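Side-chain contacts in glutamate racemase (Escherichia coli, PDB 2JFN), which belongs to the Asp/Glu/hydantoin racemase family of alpha/beta proteins and holds glutamic acid and UDP-N-acetylmuramoyl-L-alanine in this model: residues I50-N55 with T77-R82; A88-N93 with V98-L103; V166-A171 with D181-I186. All blocks are in the same frame, centred on the assembly; numbering follows the deposited sequence.

Interaction 1: I50-N55 with T77-R82; sequences IYAFDN and TAVQER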
ATOM      1  N   ILE A  50       2.383  -9.274 -11.224  1.00 25.98           N
ATOM      2  CA  ILE A  50       0.943  -9.277 -11.392  1.00 24.91           C
ATOM      3  C   ILE A  50       0.451  -8.238 -10.401  1.00 24.67           C
ATOM      4  O   ILE A  50       0.750  -8.328  -9.206  1.00 24.39           O
ATOM      5  CB  ILE A  50       0.309 -10.625 -11.005  1.00 24.96           C
ATOM      6  CG1 ILE A  50       0.817 -11.738 -11.925  1.00 24.11           C
ATOM      7  CG2 ILE A  50      -1.216 -10.517 -11.086  1.00 23.79           C
ATOM      8  CD1 ILE A  50       0.489 -13.133 -11.408  1.00 24.92           C
ATOM      9  N   TYR A  51      -0.269  -7.238 -10.891  1.00 24.20           N
ATOM     10  CA  TYR A  51      -0.825  -6.224 -10.011  1.00 24.34           C
ATOM     11  C   TYR A  51      -2.325  -6.451  -9.999  1.00 24.47           C
ATOM     12  O   TYR A  51      -2.956  -6.533 -11.055  1.00 24.67           O
ATOM     13  CB  TYR A  51      -0.529  -4.807 -10.513  1.00 24.65           C
ATOM     14  CG  TYR A  51      -0.945  -3.740  -9.513  1.00 25.11           C
ATOM     15  CD1 TYR A  51      -2.141  -3.033  -9.657  1.00 25.28           C
ATOM     16  CD2 TYR A  51      -0.171  -3.492  -8.379  1.00 25.76           C
ATOM     17  CE1 TYR A  51      -2.556  -2.109  -8.685  1.00 25.75           C
ATOM     18  CE2 TYR A  51      -0.573  -2.571  -7.408  1.00 25.82           C
ATOM     19  CZ  TYR A  51      -1.763  -1.887  -7.560  1.00 26.04           C
ATOM     20  OH  TYR A  51      -2.158  -1.008  -6.566  1.00 25.60           O
ATOM     21  N   ALA A  52      -2.899  -6.569  -8.809  1.00 24.11           N
ATOM     22  CA  ALA A  52      -4.336  -6.777  -8.698  1.00 23.89           C
ATOM     23  C   ALA A  52      -4.933  -5.752  -7.751  1.00 23.96           C
ATOM     24  O   ALA A  52      -4.420  -5.536  -6.649  1.00 23.07           O
ATOM     25  CB  ALA A  52      -4.626  -8.188  -8.191  1.00 23.82           C
ATOM     26  N   PHE A  53      -6.006  -5.105  -8.186  1.00 23.37           N
ATOM     27  CA  PHE A  53      -6.665  -4.128  -7.339  1.00 23.51           C
ATOM     28  C   PHE A  53      -8.171  -4.390  -7.288  1.00 23.79           C
ATOM     29  O   PHE A  53      -8.806  -4.702  -8.302  1.00 22.86           O
ATOM     30  CB  PHE A  53      -6.335  -2.690  -7.799  1.00 23.73           C
ATOM     31  CG  PHE A  53      -6.754  -2.368  -9.214  1.00 24.04           C
ATOM     32  CD1 PHE A  53      -7.864  -1.560  -9.453  1.00 23.82           C
ATOM     33  CD2 PHE A  53      -6.015  -2.834 -10.298  1.00 24.45           C
ATOM     34  CE1 PHE A  53      -8.231  -1.215 -10.755  1.00 24.38           C
ATOM     35  CE2 PHE A  53      -6.372  -2.498 -11.610  1.00 24.39           C
ATOM     36  CZ  PHE A  53      -7.484  -1.686 -11.836  1.00 24.35           C
ATOM     37  N   ASP A  54      -8.729  -4.287  -6.086  1.00 23.79           N
ATOM     38  CA  ASP A  54     -10.152  -4.534  -5.868  1.00 24.06           C
ATOM     39  C   ASP A  54     -11.008  -3.288  -6.080  1.00 24.18           C
ATOM     40  O   ASP A  54     -11.496  -2.691  -5.120  1.00 23.82           O
ATOM     41  CB  ASP A  54     -10.366  -5.070  -4.450  1.00 23.89           C
ATOM     42  CG  ASP A  54     -11.759  -5.645  -4.249  1.00 23.89           C
ATOM     43  OD1 ASP A  54     -12.583  -5.568  -5.190  1.00 22.90           O
ATOM     44  OD2 ASP A  54     -12.025  -6.173  -3.149  1.00 23.05           O
ATOM     45  N   ASN A  55     -11.214  -2.907  -7.338  1.00 24.17           N
ATOM     46  CA  ASN A  55     -12.011  -1.728  -7.630  1.00 25.09           C
ATOM     47  C   ASN A  55     -13.481  -1.945  -7.285  1.00 25.56           C
ATOM     48  O   ASN A  55     -14.240  -0.988  -7.195  1.00 25.79           O
ATOM     49  CB  ASN A  55     -11.850  -1.320  -9.104  1.00 25.26           C
ATOM     50  CG  ASN A  55     -12.335  -2.386 -10.072  1.00 25.36           C
ATOM     51  OD1 ASN A  55     -11.934  -3.551  -9.996  1.00 24.79           O
ATOM     52  ND2 ASN A  55     -13.198  -1.984 -11.001  1.00 25.74           N
ATOM     53  N   THR A  77      -6.735 -16.214  -4.184  1.00 23.25           N
ATOM     54  CA  THR A  77      -7.069 -17.545  -4.667  1.00 23.42           C
ATOM     55  C   THR A  77      -7.282 -17.501  -6.180  1.00 23.65           C
ATOM     56  O   THR A  77      -6.800 -18.372  -6.912  1.00 23.58           O
ATOM     57  CB  THR A  77      -8.340 -18.058  -3.977  1.00 23.36           C
ATOM     58  OG1 THR A  77      -8.083 -18.170  -2.572  1.00 23.52           O
ATOM     59  CG2 THR A  77      -8.749 -19.426  -4.526  1.00 23.84           C
ATOM     60  N   ALA A  78      -7.995 -16.477  -6.642  1.00 23.68           N
ATOM     61  CA  ALA A  78      -8.277 -16.316  -8.065  1.00 24.18           C
ATOM     62  C   ALA A  78      -6.996 -16.041  -8.839  1.00 24.10           C
ATOM     63  O   ALA A  78      -6.796 -16.576  -9.929  1.00 23.96           O
ATOM     64  CB  ALA A  78      -9.278 -15.181  -8.285  1.00 24.04           C
ATOM     65  N   VAL A  79      -6.122 -15.208  -8.284  1.00 23.77           N
ATOM     66  CA  VAL A  79      -4.874 -14.920  -8.969  1.00 24.22           C
ATOM     67  C   VAL A  79      -4.059 -16.205  -9.109  1.00 24.69           C
ATOM     68  O   VAL A  79      -3.527 -16.493 -10.184  1.00 24.55           O
ATOM     69  CB  VAL A  79      -4.021 -13.874  -8.214  1.00 23.88           C
ATOM     70  CG1 VAL A  79      -2.693 -13.689  -8.928  1.00 23.31           C
ATOM     71  CG2 VAL A  79      -4.767 -12.541  -8.142  1.00 23.95           C
ATOM     72  N   GLN A  80      -3.976 -16.971  -8.024  1.00 25.87           N
ATOM     73  CA  GLN A  80      -3.227 -18.230  -8.007  1.00 27.88           C
ATOM     74  C   GLN A  80      -3.706 -19.210  -9.072  1.00 29.34           C
ATOM     75  O   GLN A  80      -2.949 -20.073  -9.518  1.00 28.95           O
ATOM     76  CB  GLN A  80      -3.324 -18.905  -6.635  1.00 28.24           C
ATOM     77  CG  GLN A  80      -2.617 -20.258  -6.585  1.00 29.92           C
ATOM     78  CD  GLN A  80      -2.647 -20.906  -5.223  1.00 30.55           C
ATOM     79  OE1 GLN A  80      -3.711 -21.272  -4.717  1.00 32.95           O
ATOM     80  NE2 GLN A  80      -1.479 -21.058  -4.618  1.00 31.00           N
ATOM     81  N   GLU A  81      -4.965 -19.084  -9.471  1.00 30.79           N
ATOM     82  CA  GLU A  81      -5.522 -19.960 -10.491  1.00 32.53           C
ATOM     83  C   GLU A  81      -4.999 -19.568 -11.861  1.00 32.42           C
ATOM     84  O   GLU A  81      -4.795 -20.423 -12.723  1.00 32.74           O
ATOM     85  CB  GLU A  81      -7.049 -19.888 -10.476  1.00 34.55           C
ATOM     86  CG  GLU A  81      -7.675 -20.757  -9.418  1.00 37.85           C
ATOM     87  CD  GLU A  81      -7.333 -22.223  -9.611  1.00 39.61           C
ATOM     88  OE1 GLU A  81      -7.533 -22.743 -10.732  1.00 41.29           O
ATOM     89  OE2 GLU A  81      -6.864 -22.858  -8.644  1.00 41.33           O
ATOM     90  N   ARG A  82      -4.779 -18.272 -12.057  1.00 31.81           N
ATOM     91  CA  ARG A  82      -4.258 -17.773 -13.322  1.00 31.83           C
ATOM     92  C   ARG A  82      -2.753 -18.032 -13.414  1.00 31.32           C
ATOM     93  O   ARG A  82      -2.242 -18.403 -14.474  1.00 31.21           O
ATOM     94  CB  ARG A  82      -4.540 -16.270 -13.460  1.00 32.76           C
ATOM     95  CG  ARG A  82      -6.007 -15.930 -13.734  1.00 34.95           C
ATOM     96  CD  ARG A  82      -6.450 -16.487 -15.089  1.00 36.27           C
ATOM     97  NE  ARG A  82      -5.743 -15.833 -16.189  1.00 38.20           N
ATOM     98  CZ  ARG A  82      -6.136 -14.698 -16.764  1.00 38.36           C
ATOM     99  NH1 ARG A  82      -7.240 -14.094 -16.350  1.00 38.95           N
ATOM    100  NH2 ARG A  82      -5.416 -14.161 -17.742  1.00 38.87           N
TER
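Val79 on helix 65-82 reaches down between Ile50 and Ala52 of strand 48-53, and this one valine makes the whole contact from the helix side. From CB, which points at the strand, the side chain splits into two methyls, each with its own partner. CG1 stands opposite the backbone N (chi1 176°) and leans toward Ile50, where it meets two branches at once: CG1 of Val79 lies 4.1 Å from CD1 of Ile50 and 4.1 Å from CG2 of Ile50. The other methyl, beside the valine's own backbone N, is directed at the alanine, with CG2 of Val79 4.4 Å from CB of Ala52. That last approach is looser.

On the strand, Ile50 and Ala52 sit two residues apart and so present their side chains on the same face of the sheet, while Tyr51 between them turns to the other face. Ile50 is extended through CG1 (chi2 167°), which carries CD1 out toward the helix; CG2 stays nearer the strand. The valine and the isoleucine slide past each other in opposite directions, so the fit is flank against flank. No hydrogen bond crosses here: contact is purely apolar, and all three residues are buried.

The apolar patch extends beyond the two segments, with Leu25 touching both Ile50 and Ala52, and Leu281 packing on Val79. At the margins charge takes over, as Asp54 forms a salt bridge with Arg71 of the same helix and Arg82 forms one with Glu279.

Strand 21-28 lies between strands 48-53 and 87-90 and runs parallel to both, so helix 65-82 is the connection of a beta-alpha-beta crossover that skips one strand, packed by its apolar side on the sheet of an alpha/beta domain.

Interaction 2: A88-N93 with V98-L103; sequences AVVACN and VSLPAL. With GLU (glutamic acid), chain B.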
ATOM      1  N   ALA A  88       3.452 -13.175  -2.641  1.00 26.70           N
ATOM      2  CA  ALA A  88       2.399 -12.174  -2.732  1.00 26.24           C
ATOM      3  C   ALA A  88       2.603 -11.083  -1.684  1.00 26.33           C
ATOM      4  O   ALA A  88       2.975 -11.357  -0.539  1.00 25.93           O
ATOM      5  CB  ALA A  88       1.039 -12.819  -2.538  1.00 26.54           C
ATOM      6  N   VAL A  89       2.354  -9.845  -2.088  1.00 26.38           N
ATOM      7  CA  VAL A  89       2.489  -8.703  -1.196  1.00 26.48           C
ATOM      8  C   VAL A  89       1.141  -8.029  -1.006  1.00 26.45           C
ATOM      9  O   VAL A  89       0.496  -7.633  -1.977  1.00 26.61           O
ATOM     10  CB  VAL A  89       3.455  -7.645  -1.769  1.00 26.98           C
ATOM     11  CG1 VAL A  89       3.622  -6.506  -0.767  1.00 26.51           C
ATOM     12  CG2 VAL A  89       4.795  -8.280  -2.112  1.00 26.37           C
ATOM     13  N   VAL A  90       0.705  -7.919   0.242  1.00 26.03           N
ATOM     14  CA  VAL A  90      -0.544  -7.250   0.544  1.00 26.42           C
ATOM     15  C   VAL A  90      -0.104  -5.808   0.790  1.00 26.74           C
ATOM     16  O   VAL A  90       0.103  -5.404   1.933  1.00 26.48           O
ATOM     17  CB  VAL A  90      -1.197  -7.835   1.813  1.00 26.37           C
ATOM     18  CG1 VAL A  90      -2.521  -7.138   2.093  1.00 26.82           C
ATOM     19  CG2 VAL A  90      -1.430  -9.341   1.627  1.00 26.76           C
ATOM     20  N   ALA A  91       0.078  -5.059  -0.297  1.00 26.82           N
ATOM     21  CA  ALA A  91       0.533  -3.667  -0.223  1.00 27.63           C
ATOM     22  C   ALA A  91      -0.651  -2.772   0.081  1.00 28.11           C
ATOM     23  O   ALA A  91      -0.962  -1.847  -0.671  1.00 27.96           O
ATOM     24  CB  ALA A  91       1.177  -3.266  -1.541  1.00 27.04           C
ATOM     25  N   CYS A  92      -1.288  -3.060   1.211  1.00 29.18           N
ATOM     26  CA  CYS A  92      -2.482  -2.366   1.655  1.00 30.48           C
ATOM     27  C   CYS A  92      -2.555  -2.454   3.184  1.00 31.39           C
ATOM     28  O   CYS A  92      -2.714  -3.542   3.732  1.00 31.00           O
ATOM     29  CB  CYS A  92      -3.686  -3.073   1.019  1.00 30.27           C
ATOM     30  SG  CYS A  92      -5.313  -2.575   1.562  1.00 30.88           S
ATOM     31  N   ASN A  93      -2.445  -1.316   3.870  1.00 32.97           N
ATOM     32  CA  ASN A  93      -2.498  -1.298   5.336  1.00 34.50           C
ATOM     33  C   ASN A  93      -3.829  -1.772   5.913  1.00 35.02           C
ATOM     34  O   ASN A  93      -3.857  -2.515   6.898  1.00 35.62           O
ATOM     35  CB  ASN A  93      -2.194   0.105   5.876  1.00 35.30           C
ATOM     36  CG  ASN A  93      -0.778   0.547   5.591  1.00 36.40           C
ATOM     37  OD1 ASN A  93      -0.451   0.955   4.471  1.00 37.59           O
ATOM     38  ND2 ASN A  93       0.081   0.466   6.605  1.00 36.95           N
ATOM     39  N   VAL A  98      -5.228  -7.721   9.431  1.00 38.98           N
ATOM     40  CA  VAL A  98      -6.307  -8.693   9.518  1.00 37.63           C
ATOM     41  C   VAL A  98      -6.270  -9.883   8.558  1.00 36.84           C
ATOM     42  O   VAL A  98      -6.832 -10.933   8.865  1.00 36.41           O
ATOM     43  CB  VAL A  98      -7.667  -7.994   9.342  1.00 38.05           C
ATOM     44  CG1 VAL A  98      -7.818  -6.883  10.379  1.00 37.94           C
ATOM     45  CG2 VAL A  98      -7.778  -7.428   7.932  1.00 37.58           C
ATOM     46  N   SER A  99      -5.609  -9.732   7.410  1.00 35.65           N
ATOM     47  CA  SER A  99      -5.574 -10.796   6.402  1.00 34.62           C
ATOM     48  C   SER A  99      -4.385 -11.757   6.386  1.00 33.65           C
ATOM     49  O   SER A  99      -4.494 -12.857   5.849  1.00 33.61           O
ATOM     50  CB  SER A  99      -5.692 -10.178   4.999  1.00 34.67           C
ATOM     51  OG  SER A  99      -6.902  -9.458   4.846  1.00 35.45           O
ATOM     52  N   LEU A 100      -3.259 -11.351   6.955  1.00 32.41           N
ATOM     53  CA  LEU A 100      -2.062 -12.189   6.939  1.00 31.86           C
ATOM     54  C   LEU A 100      -2.201 -13.618   7.492  1.00 31.53           C
ATOM     55  O   LEU A 100      -1.799 -14.579   6.838  1.00 31.21           O
ATOM     56  CB  LEU A 100      -0.913 -11.452   7.634  1.00 31.39           C
ATOM     57  CG  LEU A 100      -0.459 -10.153   6.954  1.00 31.77           C
ATOM     58  CD1 LEU A 100       0.777  -9.610   7.668  1.00 31.20           C
ATOM     59  CD2 LEU A 100      -0.133 -10.415   5.481  1.00 31.65           C
ATOM     60  N   PRO A 101      -2.759 -13.781   8.699  1.00 31.41           N
ATOM     61  CA  PRO A 101      -2.898 -15.143   9.228  1.00 31.39           C
ATOM     62  C   PRO A 101      -3.660 -16.072   8.281  1.00 31.01           C
ATOM     63  O   PRO A 101      -3.216 -17.187   7.997  1.00 30.97           O
ATOM     64  CB  PRO A 101      -3.643 -14.925  10.542  1.00 31.54           C
ATOM     65  CG  PRO A 101      -3.096 -13.598  10.996  1.00 31.94           C
ATOM     66  CD  PRO A 101      -3.134 -12.781   9.714  1.00 31.74           C
ATOM     67  N   ALA A 102      -4.803 -15.602   7.794  1.00 30.66           N
ATOM     68  CA  ALA A 102      -5.643 -16.384   6.892  1.00 30.28           C
ATOM     69  C   ALA A 102      -4.945 -16.714   5.576  1.00 29.99           C
ATOM     70  O   ALA A 102      -5.076 -17.828   5.054  1.00 29.77           O
ATOM     71  CB  ALA A 102      -6.949 -15.639   6.622  1.00 30.65           C
ATOM     72  N   LEU A 103      -4.205 -15.748   5.042  1.00 29.36           N
ATOM     73  CA  LEU A 103      -3.484 -15.945   3.789  1.00 28.42           C
ATOM     74  C   LEU A 103      -2.317 -16.908   3.955  1.00 28.66           C
ATOM     75  O   LEU A 103      -2.064 -17.746   3.091  1.00 27.90           O
ATOM     76  CB  LEU A 103      -2.965 -14.609   3.264  1.00 27.97           C
ATOM     77  CG  LEU A 103      -4.039 -13.630   2.781  1.00 27.49           C
ATOM     78  CD1 LEU A 103      -3.426 -12.242   2.591  1.00 26.76           C
ATOM     79  CD2 LEU A 103      -4.650 -14.145   1.483  1.00 26.64           C
TER
HETATM   80  N   GLU B1287      -3.845   1.417  -0.048  1.00 27.57           N
HETATM   81  CA  GLU B1287      -4.661   1.771   1.117  1.00 28.20           C
HETATM   82  C   GLU B1287      -4.058   1.119   2.347  1.00 28.44           C
HETATM   83  O   GLU B1287      -2.782   1.033   2.466  1.00 28.04           O
HETATM   84  CB  GLU B1287      -6.104   1.288   0.906  1.00 28.42           C
HETATM   85  CG  GLU B1287      -7.108   2.395   1.298  1.00 28.59           C
HETATM   86  CD  GLU B1287      -8.524   1.842   1.384  1.00 29.41           C
HETATM   87  OE1 GLU B1287      -9.314   2.310   2.200  1.00 29.10           O
HETATM   88  OE2 GLU B1287      -8.894   0.933   0.635  1.00 28.72           O
HETATM   89  OXT GLU B1287      -4.813   0.667   3.269  1.00 29.50           O
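Val90 meets Leu100 and Leu103 inside one beta-alpha-beta unit, where strand 87-90 runs through a short loop into helix 93-106, which folds back over the sheet before strand 111-112.

The packing between strand and helix is entirely apolar and buried. One methyl does the work. CG2 of Val90 comes tip to tip with Leu103, 3.7 Å from its CD1, and lies farther, at 4.2 Å, from CD2 of Leu100. This methyl sits beside the valine's own backbone N because CG1 has taken the position opposite (chi1 -179°). Leu100 and Leu103, three residues apart, thus receive the valine from two successive turns. Val111 of the next strand touches both Val90 and Leu100, and Leu100 also borders the bound UDP-N-acetylmuramoyl-L-alanine.

Polar contacts belong to the loop end of the strand and involve the bound glutamic acid. Cys92 has SG opposite its backbone N (chi1 172°), which places SG beside the ligand's alpha-carboxylate, a close contact 3.7 Å from OXT. Hydrogen bonds come from the main chain: Thr94 N is one donor to the ligand, and the N-H of Asn93 is another, bonding to the ligand's O, 2.8 Å from Asn93 N, at an N-H...O angle of 158°.

Interaction 3: V166-A171 with D181-I186; sequences VELAEA and DALKRI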
ATOM      1  N   VAL A 166      -6.863   9.512   0.457  1.00 26.73           N
ATOM      2  CA  VAL A 166      -6.818   8.303  -0.349  1.00 26.74           C
ATOM      3  C   VAL A 166      -7.442   8.621  -1.705  1.00 27.07           C
ATOM      4  O   VAL A 166      -6.920   8.232  -2.746  1.00 26.02           O
ATOM      5  CB  VAL A 166      -7.602   7.152   0.310  1.00 26.61           C
ATOM      6  CG1 VAL A 166      -7.576   5.923  -0.594  1.00 26.96           C
ATOM      7  CG2 VAL A 166      -6.998   6.825   1.669  1.00 26.49           C
ATOM      8  N   GLU A 167      -8.562   9.340  -1.677  1.00 27.89           N
ATOM      9  CA  GLU A 167      -9.263   9.721  -2.897  1.00 29.12           C
ATOM     10  C   GLU A 167      -8.429  10.659  -3.757  1.00 28.28           C
ATOM     11  O   GLU A 167      -8.477  10.597  -4.984  1.00 28.26           O
ATOM     12  CB  GLU A 167     -10.602  10.385  -2.557  1.00 31.04           C
ATOM     13  CG  GLU A 167     -11.655   9.413  -2.076  1.00 34.37           C
ATOM     14  CD  GLU A 167     -11.820   8.230  -3.020  1.00 36.89           C
ATOM     15  OE1 GLU A 167     -11.898   8.446  -4.252  1.00 38.46           O
ATOM     16  OE2 GLU A 167     -11.873   7.079  -2.534  1.00 38.74           O
ATOM     17  N   LEU A 168      -7.668  11.535  -3.113  1.00 28.21           N
ATOM     18  CA  LEU A 168      -6.822  12.461  -3.848  1.00 28.05           C
ATOM     19  C   LEU A 168      -5.787  11.653  -4.622  1.00 27.93           C
ATOM     20  O   LEU A 168      -5.488  11.956  -5.779  1.00 28.11           O
ATOM     21  CB  LEU A 168      -6.141  13.439  -2.881  1.00 28.07           C
ATOM     22  CG  LEU A 168      -7.097  14.465  -2.265  1.00 28.26           C
ATOM     23  CD1 LEU A 168      -6.363  15.313  -1.248  1.00 28.45           C
ATOM     24  CD2 LEU A 168      -7.682  15.333  -3.367  1.00 28.49           C
ATOM     25  N   ALA A 169      -5.260  10.610  -3.987  1.00 27.73           N
ATOM     26  CA  ALA A 169      -4.266   9.751  -4.629  1.00 28.12           C
ATOM     27  C   ALA A 169      -4.923   9.016  -5.796  1.00 28.18           C
ATOM     28  O   ALA A 169      -4.352   8.930  -6.885  1.00 28.29           O
ATOM     29  CB  ALA A 169      -3.690   8.743  -3.617  1.00 27.69           C
ATOM     30  N   GLU A 170      -6.121   8.483  -5.571  1.00 28.76           N
ATOM     31  CA  GLU A 170      -6.837   7.787  -6.641  1.00 29.18           C
ATOM     32  C   GLU A 170      -7.025   8.752  -7.809  1.00 29.51           C
ATOM     33  O   GLU A 170      -6.686   8.437  -8.948  1.00 29.71           O
ATOM     34  CB  GLU A 170      -8.208   7.297  -6.156  1.00 29.14           C
ATOM     35  CG  GLU A 170      -8.168   6.043  -5.287  1.00 29.02           C
ATOM     36  CD  GLU A 170      -7.858   4.773  -6.078  1.00 29.97           C
ATOM     37  OE1 GLU A 170      -7.214   3.862  -5.511  1.00 29.30           O
ATOM     38  OE2 GLU A 170      -8.266   4.674  -7.259  1.00 30.01           O
ATOM     39  N   ALA A 171      -7.555   9.937  -7.517  1.00 29.94           N
ATOM     40  CA  ALA A 171      -7.780  10.941  -8.553  1.00 30.26           C
ATOM     41  C   ALA A 171      -6.508  11.211  -9.343  1.00 30.81           C
ATOM     42  O   ALA A 171      -6.517  11.218 -10.575  1.00 31.13           O
ATOM     43  CB  ALA A 171      -8.277  12.235  -7.926  1.00 30.29           C
ATOM     44  N   ASP A 181      -5.020  23.031  -2.074  1.00 36.44           N
ATOM     45  CA  ASP A 181      -5.847  23.645  -1.045  1.00 36.07           C
ATOM     46  C   ASP A 181      -6.579  22.573  -0.241  1.00 34.99           C
ATOM     47  O   ASP A 181      -6.773  22.714   0.964  1.00 34.62           O
ATOM     48  CB  ASP A 181      -6.857  24.620  -1.661  1.00 37.55           C
ATOM     49  CG  ASP A 181      -6.193  25.864  -2.236  1.00 38.95           C
ATOM     50  OD1 ASP A 181      -5.264  26.405  -1.598  1.00 39.74           O
ATOM     51  OD2 ASP A 181      -6.609  26.311  -3.324  1.00 40.38           O
ATOM     52  N   ALA A 182      -6.989  21.502  -0.914  1.00 34.20           N
ATOM     53  CA  ALA A 182      -7.677  20.403  -0.241  1.00 33.44           C
ATOM     54  C   ALA A 182      -6.702  19.747   0.739  1.00 32.88           C
ATOM     55  O   ALA A 182      -7.068  19.403   1.859  1.00 32.37           O
ATOM     56  CB  ALA A 182      -8.168  19.380  -1.269  1.00 33.26           C
ATOM     57  N   LEU A 183      -5.453  19.581   0.310  1.00 32.52           N
ATOM     58  CA  LEU A 183      -4.428  18.990   1.162  1.00 31.97           C
ATOM     59  C   LEU A 183      -4.145  19.855   2.380  1.00 31.47           C
ATOM     60  O   LEU A 183      -4.044  19.348   3.499  1.00 31.07           O
ATOM     61  CB  LEU A 183      -3.125  18.795   0.388  1.00 32.53           C
ATOM     62  CG  LEU A 183      -2.876  17.439  -0.267  1.00 33.44           C
ATOM     63  CD1 LEU A 183      -1.482  17.449  -0.896  1.00 33.67           C
ATOM     64  CD2 LEU A 183      -2.986  16.323   0.775  1.00 33.50           C
ATOM     65  N   LYS A 184      -4.005  21.159   2.160  1.00 30.86           N
ATOM     66  CA  LYS A 184      -3.730  22.083   3.255  1.00 31.16           C
ATOM     67  C   LYS A 184      -4.837  22.011   4.295  1.00 30.89           C
ATOM     68  O   LYS A 184      -4.583  22.100   5.494  1.00 30.37           O
ATOM     69  CB  LYS A 184      -3.621  23.520   2.732  1.00 31.63           C
ATOM     70  CG  LYS A 184      -2.406  23.774   1.864  1.00 32.93           C
ATOM     71  CD  LYS A 184      -2.450  25.162   1.242  1.00 33.75           C
ATOM     72  CE  LYS A 184      -1.306  25.358   0.262  1.00 34.92           C
ATOM     73  NZ  LYS A 184      -1.407  26.674  -0.448  1.00 35.78           N
ATOM     74  N   ARG A 185      -6.067  21.860   3.821  1.00 30.97           N
ATOM     75  CA  ARG A 185      -7.219  21.779   4.706  1.00 31.66           C
ATOM     76  C   ARG A 185      -7.122  20.509   5.543  1.00 30.92           C
ATOM     77  O   ARG A 185      -7.290  20.533   6.764  1.00 30.74           O
ATOM     78  CB  ARG A 185      -8.509  21.763   3.878  1.00 32.95           C
ATOM     79  CG  ARG A 185      -9.774  21.651   4.715  1.00 35.19           C
ATOM     80  CD  ARG A 185      -9.976  22.884   5.590  1.00 36.95           C
ATOM     81  NE  ARG A 185     -11.023  22.655   6.583  1.00 38.48           N
ATOM     82  CZ  ARG A 185     -10.894  21.835   7.621  1.00 39.27           C
ATOM     83  NH1 ARG A 185      -9.761  21.168   7.810  1.00 39.25           N
ATOM     84  NH2 ARG A 185     -11.905  21.668   8.462  1.00 40.18           N
ATOM     85  N   ILE A 186      -6.842  19.395   4.878  1.00 30.14           N
ATOM     86  CA  ILE A 186      -6.716  18.123   5.574  1.00 29.32           C
ATOM     87  C   ILE A 186      -5.598  18.204   6.616  1.00 28.71           C
ATOM     88  O   ILE A 186      -5.740  17.704   7.730  1.00 28.31           O
ATOM     89  CB  ILE A 186      -6.402  16.978   4.574  1.00 29.04           C
ATOM     90  CG1 ILE A 186      -7.581  16.797   3.608  1.00 29.51           C
ATOM     91  CG2 ILE A 186      -6.109  15.685   5.333  1.00 29.20           C
ATOM     92  CD1 ILE A 186      -7.320  15.790   2.492  1.00 29.37           C
TER
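No flat group enters where Leu168 meets Ala182, Leu183 and Ile186; the interface is made of methyls alone. The flat groups nearby, the carboxylates of Glu167, Glu170 and Asp181 and the guanidinium of Arg185, all lie away from it. That of Glu170 faces the opposite way across its helix: OE1 is hydrogen-bonded to His206 NE2 and Val31 N, while OE2 is hydrogen-bonded to His174 NE2. Since His206 is a residue of the glutamic acid pocket, this helix has one side on the site and another on its neighbour.

Toward that neighbour, a single methyl, CD1 of Leu168, touches three residues. It stands tip to tip with Ile186, CD1 to CD1 at 3.9 Å. Leu183 comes across it at a slant, its CD2 4.1 Å from CD1 of Leu168. Ala182 is more distant, with CB 4.4 Å from that same CD1. Ile186 gets there by a stretched chain (chi2 174°), reaching from one turn beyond Ala182. Leu183 starts off to the side, and its chi1 of -94° lies well away from a staggered value, which may reflect some torsional strain.

The segments run nearly antiparallel, at 161°, and their axes come no closer than 11.5 Å, a wide spacing, closed by Leu168 from one side and by Leu183 and Ile186 from the other.

Helix 163-174 follows strand 156-161, an edge strand of the four-stranded parallel sheet. Ile186 and Leu183 both touch Met165 near the start of that helix, and Leu183 also packs on Leu214 and Val217 of helix 211-217, so helix 180-186 packs against both helices.

Interactions 1 and 2 both press a helix on the same mixed sheet and are fully buried, their centres 13 Å apart; strand 87-90 of the second is the next element after helix 65-82 of the first. Interaction 3 is different in kind, being helix on helix beside the other, parallel sheet; it is only partly buried and lies across the chain's centre from interaction 2. In all three, one aliphatic residue serves several partners without a hydrogen bond between the segments. What differs is their relation to the pocket: 88-93 meets glutamic acid through its loop, 166-171 through Val166, on another side of its helix from the packing, while in interaction 1 the side chain of Ala52 is still about 13 Å from the glutamic acid.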